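Local coordinates for protein Succinylglutamatedesuccinylase/aspartoacylase (Rhodobacter sphaeroides 2.4.1, PDB 3CDX) that probably hydrolyses non-peptide carbon-nitrogen bonds in linear amides, as a metal-dependent member of the succinylglutamate desuccinylase/aspartoacylase family, at residues 55-60 with 90-95; 69-74 with 228-233; 144-149 with 209-214; 159-164 with 185-190. All blocks are in the same frame, centred on the assembly; numbering follows the deposited sequence. Where two conformers were deposited one is given.

Interaction 1: residues 55-60 with 90-95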
loop_
_atom_site.group_PDB
_atom_site.type_symbol
_atom_site.label_atom_id
_atom_site.label_comp_id
_atom_site.label_asym_id
_atom_site.label_seq_id
_atom_site.Cartn_x
_atom_site.Cartn_y
_atom_site.Cartn_z
ATOM N N THR A 55 -9.935 21.128 38.573
ATOM C CA THR A 55 -9.716 21.149 37.133
ATOM C C THR A 55 -10.421 19.937 36.550
ATOM O O THR A 55 -10.191 18.828 37.014
ATOM C CB THR A 55 -8.214 21.151 36.770
ATOM O OG1 THR A 55 -7.621 22.410 37.149
ATOM C CG2 THR A 55 -8.002 20.927 35.220
ATOM N N VAL A 56 -11.269 20.164 35.537
ATOM C CA VAL A 56 -11.899 19.072 34.790
ATOM C C VAL A 56 -11.278 18.938 33.411
ATOM O O VAL A 56 -11.281 19.871 32.633
ATOM C CB VAL A 56 -13.431 19.294 34.646
ATOM C CG1 VAL A 56 -14.049 18.215 33.773
ATOM C CG2 VAL A 56 -14.099 19.371 36.057
ATOM N N LEU A 57 -10.750 17.756 33.105
ATOM C CA LEU A 57 -10.137 17.541 31.796
ATOM C C LEU A 57 -11.041 16.659 30.957
ATOM O O LEU A 57 -11.398 15.547 31.375
ATOM C CB LEU A 57 -8.730 16.959 31.939
ATOM C CG LEU A 57 -8.052 16.325 30.710
ATOM C CD1 LEU A 57 -7.686 17.358 29.618
ATOM C CD2 LEU A 57 -6.842 15.511 31.152
ATOM N N LEU A 58 -11.377 17.162 29.765
ATOM C CA LEU A 58 -12.332 16.548 28.826
ATOM C C LEU A 58 -11.595 16.218 27.534
ATOM O O LEU A 58 -11.060 17.130 26.865
ATOM C CB LEU A 58 -13.510 17.512 28.540
ATOM C CG LEU A 58 -14.359 17.927 29.767
ATOM C CD1 LEU A 58 -15.352 18.943 29.395
ATOM C CD2 LEU A 58 -15.000 16.731 30.488
ATOM N N THR A 59 -11.480 14.929 27.225
ATOM C CA THR A 59 -10.757 14.533 26.019
ATOM C C THR A 59 -11.675 13.778 25.088
ATOM O O THR A 59 -12.530 13.013 25.548
ATOM C CB THR A 59 -9.460 13.680 26.322
ATOM O OG1 THR A 59 -9.780 12.554 27.165
ATOM C CG2 THR A 59 -8.403 14.554 26.995
ATOM N N GLY A 60 -11.518 14.019 23.785
ATOM C CA GLY A 60 -12.216 13.271 22.756
ATOM C C GLY A 60 -11.286 12.945 21.591
ATOM O O GLY A 60 -10.203 13.522 21.477
ATOM N N ILE A 90 -10.214 22.142 30.903
ATOM C CA ILE A 90 -9.314 21.872 29.771
ATOM C C ILE A 90 -9.993 20.907 28.788
ATOM O O ILE A 90 -10.396 19.804 29.175
ATOM C CB ILE A 90 -7.973 21.328 30.282
ATOM C CG1 ILE A 90 -7.346 22.349 31.260
ATOM C CG2 ILE A 90 -6.972 20.986 29.070
ATOM C CD1 ILE A 90 -6.266 21.793 32.122
ATOM N N MET A 91 -10.094 21.317 27.522
ATOM C CA MET A 91 -10.899 20.622 26.487
ATOM C C MET A 91 -10.046 20.306 25.272
ATOM O O MET A 91 -9.536 21.214 24.634
ATOM C CB MET A 91 -12.118 21.469 26.082
ATOM C CG MET A 91 -13.164 21.592 27.254
ATOM S SD MET A 91 -14.389 22.939 27.130
ATOM C CE MET A 91 -13.278 24.343 27.262
ATOM N N LEU A 92 -9.832 19.006 25.018
ATOM C CA LEU A 92 -9.128 18.525 23.810
ATOM C C LEU A 92 -10.101 17.642 23.116
ATOM O O LEU A 92 -10.111 16.451 23.371
ATOM C CB LEU A 92 -7.829 17.737 24.139
ATOM C CG LEU A 92 -6.648 18.622 24.565
ATOM C CD1 LEU A 92 -6.776 19.031 26.049
ATOM C CD2 LEU A 92 -5.273 17.973 24.339
ATOM N N PRO A 93 -10.945 18.215 22.238
ATOM C CA PRO A 93 -11.990 17.407 21.607
ATOM C C PRO A 93 -11.466 16.453 20.553
ATOM O O PRO A 93 -12.166 15.527 20.185
ATOM C CB PRO A 93 -12.845 18.448 20.891
ATOM C CG PRO A 93 -11.878 19.556 20.570
ATOM C CD PRO A 93 -10.989 19.627 21.781
ATOM N N ALA A 94 -10.260 16.678 20.071
ATOM C CA ALA A 94 -9.778 15.956 18.896
ATOM C C ALA A 94 -8.298 15.636 19.048
ATOM O O ALA A 94 -7.467 16.255 18.435
ATOM C CB ALA A 94 -10.056 16.790 17.634
ATOM N N VAL A 95 -7.986 14.659 19.900
ATOM C CA VAL A 95 -6.614 14.440 20.332
ATOM C C VAL A 95 -5.751 13.853 19.175
ATOM O O VAL A 95 -4.694 14.380 18.868
ATOM C CB VAL A 95 -6.578 13.476 21.531
ATOM C CG1 VAL A 95 -5.120 13.013 21.836
ATOM C CG2 VAL A 95 -7.173 14.140 22.782
#

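Interaction 2: residues 69-74 with 228-233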
loop_
_atom_site.group_PDB
_atom_site.type_symbol
_atom_site.label_atom_id
_atom_site.label_comp_id
_atom_site.label_asym_id
_atom_site.label_seq_id
_atom_site.Cartn_x
_atom_site.Cartn_y
_atom_site.Cartn_z
ATOM N N GLY A 69 -17.455 12.263 21.428
ATOM C CA GLY A 69 -16.591 13.179 22.212
ATOM C C GLY A 69 -16.074 14.368 21.409
ATOM O O GLY A 69 -15.972 15.480 21.921
ATOM N N GLN A 70 -15.730 14.139 20.139
ATOM C CA GLN A 70 -15.254 15.246 19.287
ATOM C C GLN A 70 -16.328 16.345 19.142
ATOM O O GLN A 70 -15.998 17.508 19.180
ATOM C CB GLN A 70 -14.880 14.734 17.883
ATOM C CG GLN A 70 -13.739 13.667 17.862
ATOM C CD GLN A 70 -13.487 13.194 16.445
ATOM O OE1 GLN A 70 -13.488 14.011 15.518
ATOM N NE2 GLN A 70 -13.320 11.854 16.254
ATOM N N ILE A 71 -17.589 15.930 18.914
ATOM C CA ILE A 71 -18.724 16.862 18.813
ATOM C C ILE A 71 -19.055 17.535 20.158
ATOM O O ILE A 71 -19.097 18.769 20.243
ATOM C CB ILE A 71 -19.972 16.159 18.286
ATOM C CG1 ILE A 71 -19.782 15.729 16.806
ATOM C CG2 ILE A 71 -21.191 17.071 18.436
ATOM C CD1 ILE A 71 -20.807 14.649 16.342
ATOM N N ALA A 72 -19.253 16.737 21.212
ATOM C CA ALA A 72 -19.682 17.267 22.513
ATOM C C ALA A 72 -18.653 18.285 23.039
ATOM O O ALA A 72 -19.011 19.383 23.459
ATOM C CB ALA A 72 -19.849 16.149 23.493
ATOM N N ILE A 73 -17.373 17.917 22.982
ATOM C CA ILE A 73 -16.308 18.743 23.563
ATOM C C ILE A 73 -15.973 20.004 22.739
ATOM O O ILE A 73 -15.715 21.048 23.304
ATOM C CB ILE A 73 -15.050 17.894 23.898
ATOM C CG1 ILE A 73 -15.399 16.818 24.934
ATOM C CG2 ILE A 73 -13.913 18.728 24.451
ATOM C CD1 ILE A 73 -14.264 15.800 25.152
ATOM N N SER A 74 -15.933 19.898 21.415
ATOM C CA SER A 74 -15.653 21.072 20.607
ATOM C C SER A 74 -16.788 22.077 20.689
ATOM O O SER A 74 -16.561 23.302 20.667
ATOM C CB SER A 74 -15.336 20.702 19.149
ATOM O OG SER A 74 -16.487 20.285 18.454
ATOM N N ILE A 228 -26.572 12.543 25.042
ATOM C CA ILE A 228 -26.161 12.069 26.368
ATOM C C ILE A 228 -24.761 12.579 26.721
ATOM O O ILE A 228 -24.505 13.005 27.855
ATOM C CB ILE A 228 -26.316 10.532 26.465
ATOM C CG1 ILE A 228 -27.810 10.158 26.535
ATOM C CG2 ILE A 228 -25.480 9.920 27.617
ATOM C CD1 ILE A 228 -28.531 10.486 27.870
ATOM N N GLY A 229 -23.869 12.586 25.737
ATOM C CA GLY A 229 -22.531 13.124 25.924
ATOM C C GLY A 229 -22.473 14.617 26.176
ATOM O O GLY A 229 -21.766 15.062 27.072
ATOM N N LYS A 230 -23.203 15.408 25.404
ATOM C CA LYS A 230 -23.270 16.851 25.638
ATOM C C LYS A 230 -23.800 17.174 27.057
ATOM O O LYS A 230 -23.197 17.970 27.805
ATOM C CB LYS A 230 -24.192 17.519 24.623
ATOM C CG LYS A 230 -23.621 17.756 23.197
ATOM C CD LYS A 230 -24.608 18.601 22.326
ATOM C CE LYS A 230 -23.916 19.189 21.099
ATOM N NZ LYS A 230 -24.744 20.122 20.255
ATOM N N ARG A 231 -24.936 16.580 27.424
ATOM C CA ARG A 231 -25.469 16.745 28.795
ATOM C C ARG A 231 -24.481 16.217 29.867
ATOM O O ARG A 231 -24.325 16.817 30.907
ATOM C CB ARG A 231 -26.842 16.076 28.917
ATOM C CG ARG A 231 -27.590 16.361 30.240
ATOM C CD ARG A 231 -28.882 15.589 30.361
ATOM N NE ARG A 231 -28.666 14.186 30.667
ATOM C CZ ARG A 231 -29.647 13.324 30.923
ATOM N NH1 ARG A 231 -30.905 13.732 30.930
ATOM N NH2 ARG A 231 -29.373 12.073 31.208
ATOM N N GLY A 232 -23.831 15.082 29.613
ATOM C CA GLY A 232 -23.008 14.447 30.649
ATOM C C GLY A 232 -21.836 15.293 31.069
ATOM O O GLY A 232 -21.450 15.286 32.246
ATOM N N ILE A 233 -21.232 16.000 30.110
ATOM C CA ILE A 233 -20.084 16.820 30.437
ATOM C C ILE A 233 -20.458 18.081 31.211
ATOM O O ILE A 233 -19.715 18.480 32.107
ATOM C CB ILE A 233 -19.125 17.089 29.224
ATOM C CG1 ILE A 233 -19.786 17.897 28.098
ATOM C CG2 ILE A 233 -18.572 15.731 28.688
ATOM C CD1 ILE A 233 -18.823 18.203 26.896
#

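Interaction 3: residues 144-149 with 209-214. With CA (calcium ion), chain G.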
loop_
_atom_site.group_PDB
_atom_site.type_symbol
_atom_site.label_atom_id
_atom_site.label_comp_id
_atom_site.label_asym_id
_atom_site.label_seq_id
_atom_site.Cartn_x
_atom_site.Cartn_y
_atom_site.Cartn_z
ATOM N N ILE A 144 -10.289 15.662 37.771
ATOM C CA ILE A 144 -11.086 14.597 37.166
ATOM C C ILE A 144 -10.891 14.591 35.641
ATOM O O ILE A 144 -10.746 15.638 35.035
ATOM C CB ILE A 144 -12.597 14.726 37.546
ATOM C CG1 ILE A 144 -13.412 13.574 36.913
ATOM C CG2 ILE A 144 -13.136 16.099 37.147
ATOM C CD1 ILE A 144 -14.848 13.576 37.302
ATOM N N SER A 145 -10.945 13.394 35.049
ATOM C CA SER A 145 -10.925 13.229 33.590
ATOM C C SER A 145 -12.138 12.450 33.096
ATOM O O SER A 145 -12.525 11.416 33.680
ATOM C CB SER A 145 -9.624 12.530 33.140
ATOM O OG SER A 145 -9.796 11.791 31.913
ATOM N N VAL A 146 -12.745 12.982 32.038
ATOM C CA VAL A 146 -13.739 12.261 31.237
ATOM C C VAL A 146 -13.126 12.051 29.828
ATOM O O VAL A 146 -12.865 12.987 29.087
ATOM C CB VAL A 146 -15.123 12.961 31.143
ATOM C CG1 VAL A 146 -16.154 12.021 30.472
ATOM C CG2 VAL A 146 -15.634 13.399 32.563
ATOM N N ASP A 147 -12.836 10.804 29.516
ATOM C CA ASP A 147 -12.270 10.453 28.226
ATOM C C ASP A 147 -13.392 9.836 27.394
ATOM O O ASP A 147 -13.942 8.765 27.720
ATOM C CB ASP A 147 -11.012 9.546 28.423
ATOM C CG ASP A 147 -10.272 9.247 27.113
ATOM O OD1 ASP A 147 -10.291 10.075 26.150
ATOM O OD2 ASP A 147 -9.709 8.133 27.049
ATOM N N MET A 148 -13.798 10.563 26.360
ATOM C CA MET A 148 -14.982 10.171 25.596
ATOM C C MET A 148 -14.702 9.239 24.377
ATOM O O MET A 148 -14.021 9.614 23.387
ATOM C CB MET A 148 -15.730 11.438 25.160
ATOM C CG MET A 148 -16.164 12.381 26.346
ATOM S SD MET A 148 -17.229 13.804 25.962
ATOM C CE MET A 148 -18.819 13.056 25.781
ATOM N N HIS A 149 -15.274 8.044 24.454
ATOM C CA HIS A 149 -15.092 7.019 23.460
ATOM C C HIS A 149 -16.430 6.526 22.921
ATOM O O HIS A 149 -17.505 6.852 23.475
ATOM C CB HIS A 149 -14.302 5.843 24.084
ATOM C CG HIS A 149 -12.860 6.168 24.342
ATOM N ND1 HIS A 149 -11.846 5.821 23.472
ATOM C CD2 HIS A 149 -12.270 6.850 25.351
ATOM C CE1 HIS A 149 -10.692 6.266 23.932
ATOM N NE2 HIS A 149 -10.918 6.880 25.082
ATOM N N VAL A 209 -9.675 10.997 39.458
ATOM C CA VAL A 209 -10.976 10.384 39.126
ATOM C C VAL A 209 -11.113 10.239 37.597
ATOM O O VAL A 209 -10.947 11.195 36.868
ATOM C CB VAL A 209 -12.155 11.182 39.691
ATOM C CG1 VAL A 209 -13.445 10.579 39.251
ATOM C CG2 VAL A 209 -12.079 11.222 41.258
ATOM N N SER A 210 -11.369 9.029 37.130
ATOM C CA SER A 210 -11.377 8.743 35.705
ATOM C C SER A 210 -12.723 8.117 35.295
ATOM O O SER A 210 -13.141 7.077 35.850
ATOM C CB SER A 210 -10.210 7.779 35.423
ATOM O OG SER A 210 -10.304 7.136 34.171
ATOM N N LEU A 211 -13.395 8.761 34.338
ATOM C CA LEU A 211 -14.563 8.206 33.652
ATOM C C LEU A 211 -14.243 7.954 32.184
ATOM O O LEU A 211 -13.555 8.750 31.547
ATOM C CB LEU A 211 -15.745 9.182 33.720
ATOM C CG LEU A 211 -16.548 9.306 35.011
ATOM C CD1 LEU A 211 -17.755 10.276 34.767
ATOM C CD2 LEU A 211 -17.018 7.913 35.501
ATOM N N GLY A 212 -14.759 6.859 31.646
ATOM C CA GLY A 212 -14.765 6.638 30.203
ATOM C C GLY A 212 -16.209 6.799 29.761
ATOM O O GLY A 212 -17.107 6.840 30.621
ATOM N N THR A 213 -16.418 6.885 28.436
ATOM C CA THR A 213 -17.747 6.709 27.821
ATOM C C THR A 213 -17.741 5.703 26.677
ATOM O O THR A 213 -16.686 5.425 26.087
ATOM C CB THR A 213 -18.363 8.025 27.331
ATOM O OG1 THR A 213 -17.768 8.421 26.092
ATOM C CG2 THR A 213 -18.174 9.144 28.354
ATOM N N GLU A 214 -18.906 5.074 26.446
ATOM C CA GLU A 214 -19.186 4.377 25.219
ATOM C C GLU A 214 -20.524 4.925 24.717
ATOM O O GLU A 214 -21.596 4.604 25.254
ATOM C CB GLU A 214 -19.175 2.860 25.426
ATOM C CG GLU A 214 -17.781 2.223 25.808
ATOM C CD GLU A 214 -16.655 2.484 24.784
ATOM O OE1 GLU A 214 -16.946 2.853 23.628
ATOM O OE2 GLU A 214 -15.464 2.295 25.132
HETATM CA CA CA G . -11.948 4.184 21.843
HETATM O O HOH W 1 -10.787 9.123 32.150
#

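Interaction 4: residues 159-164 with 185-190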
loop_
_atom_site.group_PDB
_atom_site.type_symbol
_atom_site.label_atom_id
_atom_site.label_comp_id
_atom_site.label_asym_id
_atom_site.label_seq_id
_atom_site.Cartn_x
_atom_site.Cartn_y
_atom_site.Cartn_z
ATOM N N PRO A 159 -25.407 3.688 24.846
ATOM C CA PRO A 159 -24.823 4.837 25.562
ATOM C C PRO A 159 -24.654 4.655 27.085
ATOM O O PRO A 159 -25.616 4.393 27.824
ATOM C CB PRO A 159 -25.733 6.003 25.207
ATOM C CG PRO A 159 -26.463 5.540 23.851
ATOM C CD PRO A 159 -26.523 4.058 23.939
ATOM N N SER A 160 -23.437 4.895 27.540
ATOM C CA SER A 160 -23.005 4.497 28.864
ATOM C C SER A 160 -21.720 5.210 29.225
ATOM O O SER A 160 -21.000 5.711 28.320
ATOM C CB SER A 160 -22.735 2.990 28.850
ATOM O OG SER A 160 -21.933 2.641 27.719
ATOM N N THR A 161 -21.431 5.253 30.534
ATOM C CA THR A 161 -20.125 5.643 31.051
ATOM C C THR A 161 -19.490 4.347 31.478
ATOM O O THR A 161 -20.157 3.309 31.548
ATOM C CB THR A 161 -20.174 6.608 32.289
ATOM O OG1 THR A 161 -21.063 6.077 33.282
ATOM C CG2 THR A 161 -20.674 7.964 31.908
ATOM N N ASN A 162 -18.200 4.399 31.771
ATOM C CA ASN A 162 -17.499 3.217 32.274
ATOM C C ASN A 162 -16.365 3.622 33.191
ATOM O O ASN A 162 -15.958 4.783 33.221
ATOM C CB ASN A 162 -16.991 2.317 31.148
ATOM C CG ASN A 162 -16.090 3.062 30.186
ATOM O OD1 ASN A 162 -14.946 3.354 30.494
ATOM N ND2 ASN A 162 -16.610 3.370 29.032
ATOM N N MET A 163 -15.902 2.654 33.967
ATOM C CA MET A 163 -14.847 2.838 34.958
ATOM C C MET A 163 -14.378 1.428 35.321
ATOM O O MET A 163 -15.146 0.462 35.190
ATOM C CB MET A 163 -15.371 3.588 36.201
ATOM C CG MET A 163 -16.709 3.086 36.731
ATOM S SD MET A 163 -17.349 3.873 38.237
ATOM C CE MET A 163 -16.162 3.060 39.288
ATOM N N HIS A 164 -13.132 1.301 35.755
ATOM C CA HIS A 164 -12.669 0.032 36.344
ATOM C C HIS A 164 -13.164 -0.098 37.775
ATOM O O HIS A 164 -13.630 0.880 38.384
ATOM C CB HIS A 164 -11.152 -0.070 36.287
ATOM C CG HIS A 164 -10.617 0.000 34.902
ATOM N ND1 HIS A 164 -9.679 0.926 34.512
ATOM C CD2 HIS A 164 -10.933 -0.710 33.794
ATOM C CE1 HIS A 164 -9.416 0.770 33.226
ATOM N NE2 HIS A 164 -10.170 -0.213 32.765
ATOM N N PRO A 185 -27.635 6.340 30.589
ATOM C CA PRO A 185 -28.548 5.301 31.116
ATOM C C PRO A 185 -27.845 4.232 31.922
ATOM O O PRO A 185 -28.435 3.749 32.888
ATOM C CB PRO A 185 -29.174 4.692 29.856
ATOM C CG PRO A 185 -29.006 5.701 28.801
ATOM C CD PRO A 185 -27.807 6.564 29.140
ATOM N N HIS A 186 -26.624 3.840 31.510
ATOM C CA HIS A 186 -25.858 2.834 32.225
ATOM C C HIS A 186 -24.434 3.268 32.500
ATOM O O HIS A 186 -23.838 3.979 31.709
ATOM C CB HIS A 186 -25.781 1.544 31.449
ATOM C CG HIS A 186 -27.104 0.902 31.222
ATOM N ND1 HIS A 186 -27.810 1.058 30.051
ATOM C CD2 HIS A 186 -27.861 0.115 32.030
ATOM C CE1 HIS A 186 -28.954 0.395 30.153
ATOM N NE2 HIS A 186 -29.002 -0.191 31.342
ATOM N N ASN A 187 -23.915 2.837 33.648
ATOM C CA ASN A 187 -22.520 2.998 33.995
ATOM C C ASN A 187 -22.003 1.621 34.158
ATOM O O ASN A 187 -22.617 0.834 34.891
ATOM C CB ASN A 187 -22.341 3.777 35.295
ATOM C CG ASN A 187 -20.905 3.815 35.730
ATOM O OD1 ASN A 187 -20.052 4.280 34.985
ATOM N ND2 ASN A 187 -20.623 3.354 36.946
ATOM N N VAL A 188 -20.921 1.301 33.445
ATOM C CA VAL A 188 -20.352 -0.035 33.440
ATOM C C VAL A 188 -18.976 -0.103 34.138
ATOM O O VAL A 188 -18.029 0.566 33.731
ATOM C CB VAL A 188 -20.231 -0.596 31.980
ATOM C CG1 VAL A 188 -19.905 -2.060 31.994
ATOM C CG2 VAL A 188 -21.532 -0.351 31.197
ATOM N N VAL A 189 -18.897 -0.910 35.198
ATOM C CA VAL A 189 -17.647 -1.205 35.922
ATOM C C VAL A 189 -17.075 -2.494 35.344
ATOM O O VAL A 189 -17.790 -3.511 35.276
ATOM C CB VAL A 189 -17.916 -1.317 37.449
ATOM C CG1 VAL A 189 -16.602 -1.414 38.255
ATOM C CG2 VAL A 189 -18.716 -0.121 37.918
ATOM N N PHE A 190 -15.803 -2.469 34.908
ATOM C CA PHE A 190 -15.251 -3.570 34.092
ATOM C C PHE A 190 -13.740 -3.799 34.189
ATOM O O PHE A 190 -13.018 -3.038 34.851
ATOM C CB PHE A 190 -15.666 -3.427 32.610
ATOM C CG PHE A 190 -14.823 -2.467 31.817
ATOM C CD1 PHE A 190 -14.985 -1.089 31.956
ATOM C CD2 PHE A 190 -13.874 -2.945 30.898
ATOM C CE1 PHE A 190 -14.192 -0.178 31.211
ATOM C CE2 PHE A 190 -13.087 -2.047 30.134
ATOM C CZ PHE A 190 -13.248 -0.657 30.290
HETATM O O HOH W 2 -27.533 2.539 27.656
#

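Interaction 1: residues 55-60 with 90-95
L58 bonds to two residues of the parallel strand 90-92. Its N donates to I90 O, and L92 N donates to L58 O, each at 2.9 Å. I90 N to V56 O and G60 N to L92 O extend the ladder at its two ends. The packing is tight on the face that carries L57, T59, I90 and L92. CG of L57 is anti to the backbone N (chi1 164°), and CD1 beyond it lies 3.7 Å from I90 CG2 and 4.0 Å from L92 CD1. T55 CG2 meets I90 CD1 at 3.7 Å. On the other face L58 and M91 run side by side, but beyond CG the M91 chain departs from L58. Side-chain packing is sparser after L92, where P93 and A94 point away. The backbones stay close, and V95 N donates to G60 O at 2.9 Å. No side is open to solvent. Strand 55-60, helix 68-79 and strand 87-92 form a beta-alpha-beta unit. L57 and L92 pack on I138 and L134 of helix 126-138, respectively, while L58 and M91 pack on I73 of helix 68-79. Strand 144-148 borders 55-60, and strand 40-50 borders 87-92.

Interaction 2: residues 69-74 with 228-233
A72 faces G229 and K230 where helices 68-79 and 223-239 pass each other. The segment axes approach to 8.8 Å and their directions differ by 43°. The apolar contacts come first. A72 CB points at the other helix and lies 3.9 Å from K230 N, over the backbone between G229 and K230. G229 has no side chain, so A72 CB meets backbone here. I233 reaches over from the next turn. Its CG1 lies between the backbone N and the carbonyl carbon (chi1 64°), and CD1 beyond it comes within 3.6 Å of A72 O. The same CD1 is 4.2 Å from I73 CG1, and the two isoleucine side chains cross at about a right angle. K230 CG lies 4.1 Å from A72 CB, and CE comes near I71 CG2. The polar bonds of these residues are made within a helix or to residues outside the two segments. K230 NZ has a long, weak ion pair with D75. Within its own helix, S74 OG donates to Q70 O at 2.9 Å. That carbonyl also accepts S74 N. Q70 NE2 donates to the backbone oxygens of G64 and E66, and E66 is a calcium ligand. V300 of a second subunit touches Q70 and S74. On the sheet side of the helix pair, A72, I73 and I233 rest on M148, and I73 and I233 also rest on L58. The arrangement is typical of an alpha/beta fold: two helices packed through small residues on one face of a central sheet.

Interaction 3: residues 144-149 with 209-214
H149 N donates to T213 OG1 at 3.0 Å and has a weak second bond to T213 O. Further back, the two parallel strands form a regular ladder. S145 N is taken by V209 O, L211 N by S145 O, and D147 N by L211 O. T213 N to D147 O is longer, at 3.2 Å. L211 O also accepts from a water. That water is 2.9 Å from S145 OG and also bonds to S210 OG, so it joins the hydroxyls of both strands. The ladder is part of the central sheet of the zinc-exopeptidase-like alpha/beta fold of this family, and the metal site lies at its C-terminal end. H149 ND1 binds the calcium ion at 2.3 Å, alongside H63 and E66. H149 NE2 donates to D147 OD2 at 2.6 Å. The acceptor is in the ring plane, but the donor stands 57° out of the carboxylate plane. The other carboxylate oxygen, OD1, accepts from T59 OG1. An alanine in place of T213 would probably leave H149 N with only the weak carbonyl bond from this strand and open a gap beside V146 CG1. T213 CG2 now meets that CG1 at 4.1 Å, and the two side chains cross at about a right angle.

Interaction 4: residues 159-164 with 185-190
The beta-alpha-beta unit of strand 160-163, helix 169-182 and strand 186-189 brings T161 against N187. T161 OG1 donates to N187 OD1 at 2.7 Å, from 24° outside the plane of the amide carbonyl. CG of N187 is anti to the backbone N (chi1 174°), which sets the amide carbon 3.3 Å from T161 OG1. ND2 of the same amide makes a weak bond of 3.6 Å to M163 SD and a hydrogen bond to H260. An alanine at N187 would probably leave T161 OG1 and H260 ND1 without these partners and M163 freer to move. The backbones run parallel. T161 N donates to H186 O, V188 N to T161 O, M163 N to V188 O and F190 N to M163 O. The other edge of strand 160-163 pairs antiparallel with strand 209-214, so this unit extends the central sheet. The two ends differ. At one, H164 CD2 sits 4.1 Å above the ring plane of F190, toward its rim, and N162 OD1 lies at the ring edge, 3.7 Å from F190 CE1. H164 ND1 is held by E204. At the other end a water donates to P159 O at 2.7 Å and also bonds to H186 ND1, in the plane of the imidazole.

From the N terminus, interaction 1 closes first, joining 55-60 to 90-95 around helix 68-79. Interaction 2 starts on that helix and closes at 228-233, so it crosses interaction 1. Interaction 3 (144-149 with 209-214) lies inside the loop of interaction 2, and interaction 4 (159-164 with 185-190) lies inside that of interaction 3. Interactions 1, 3 and 4 follow one another across the central sheet: 55-60 neighbours 144-148, and 209-214 neighbours 160-163. Interaction 2 places two helices over one face, with the M148 side chain, from segment 144-149, packed against both. Interactions 1 and 3 meet next to the calcium site.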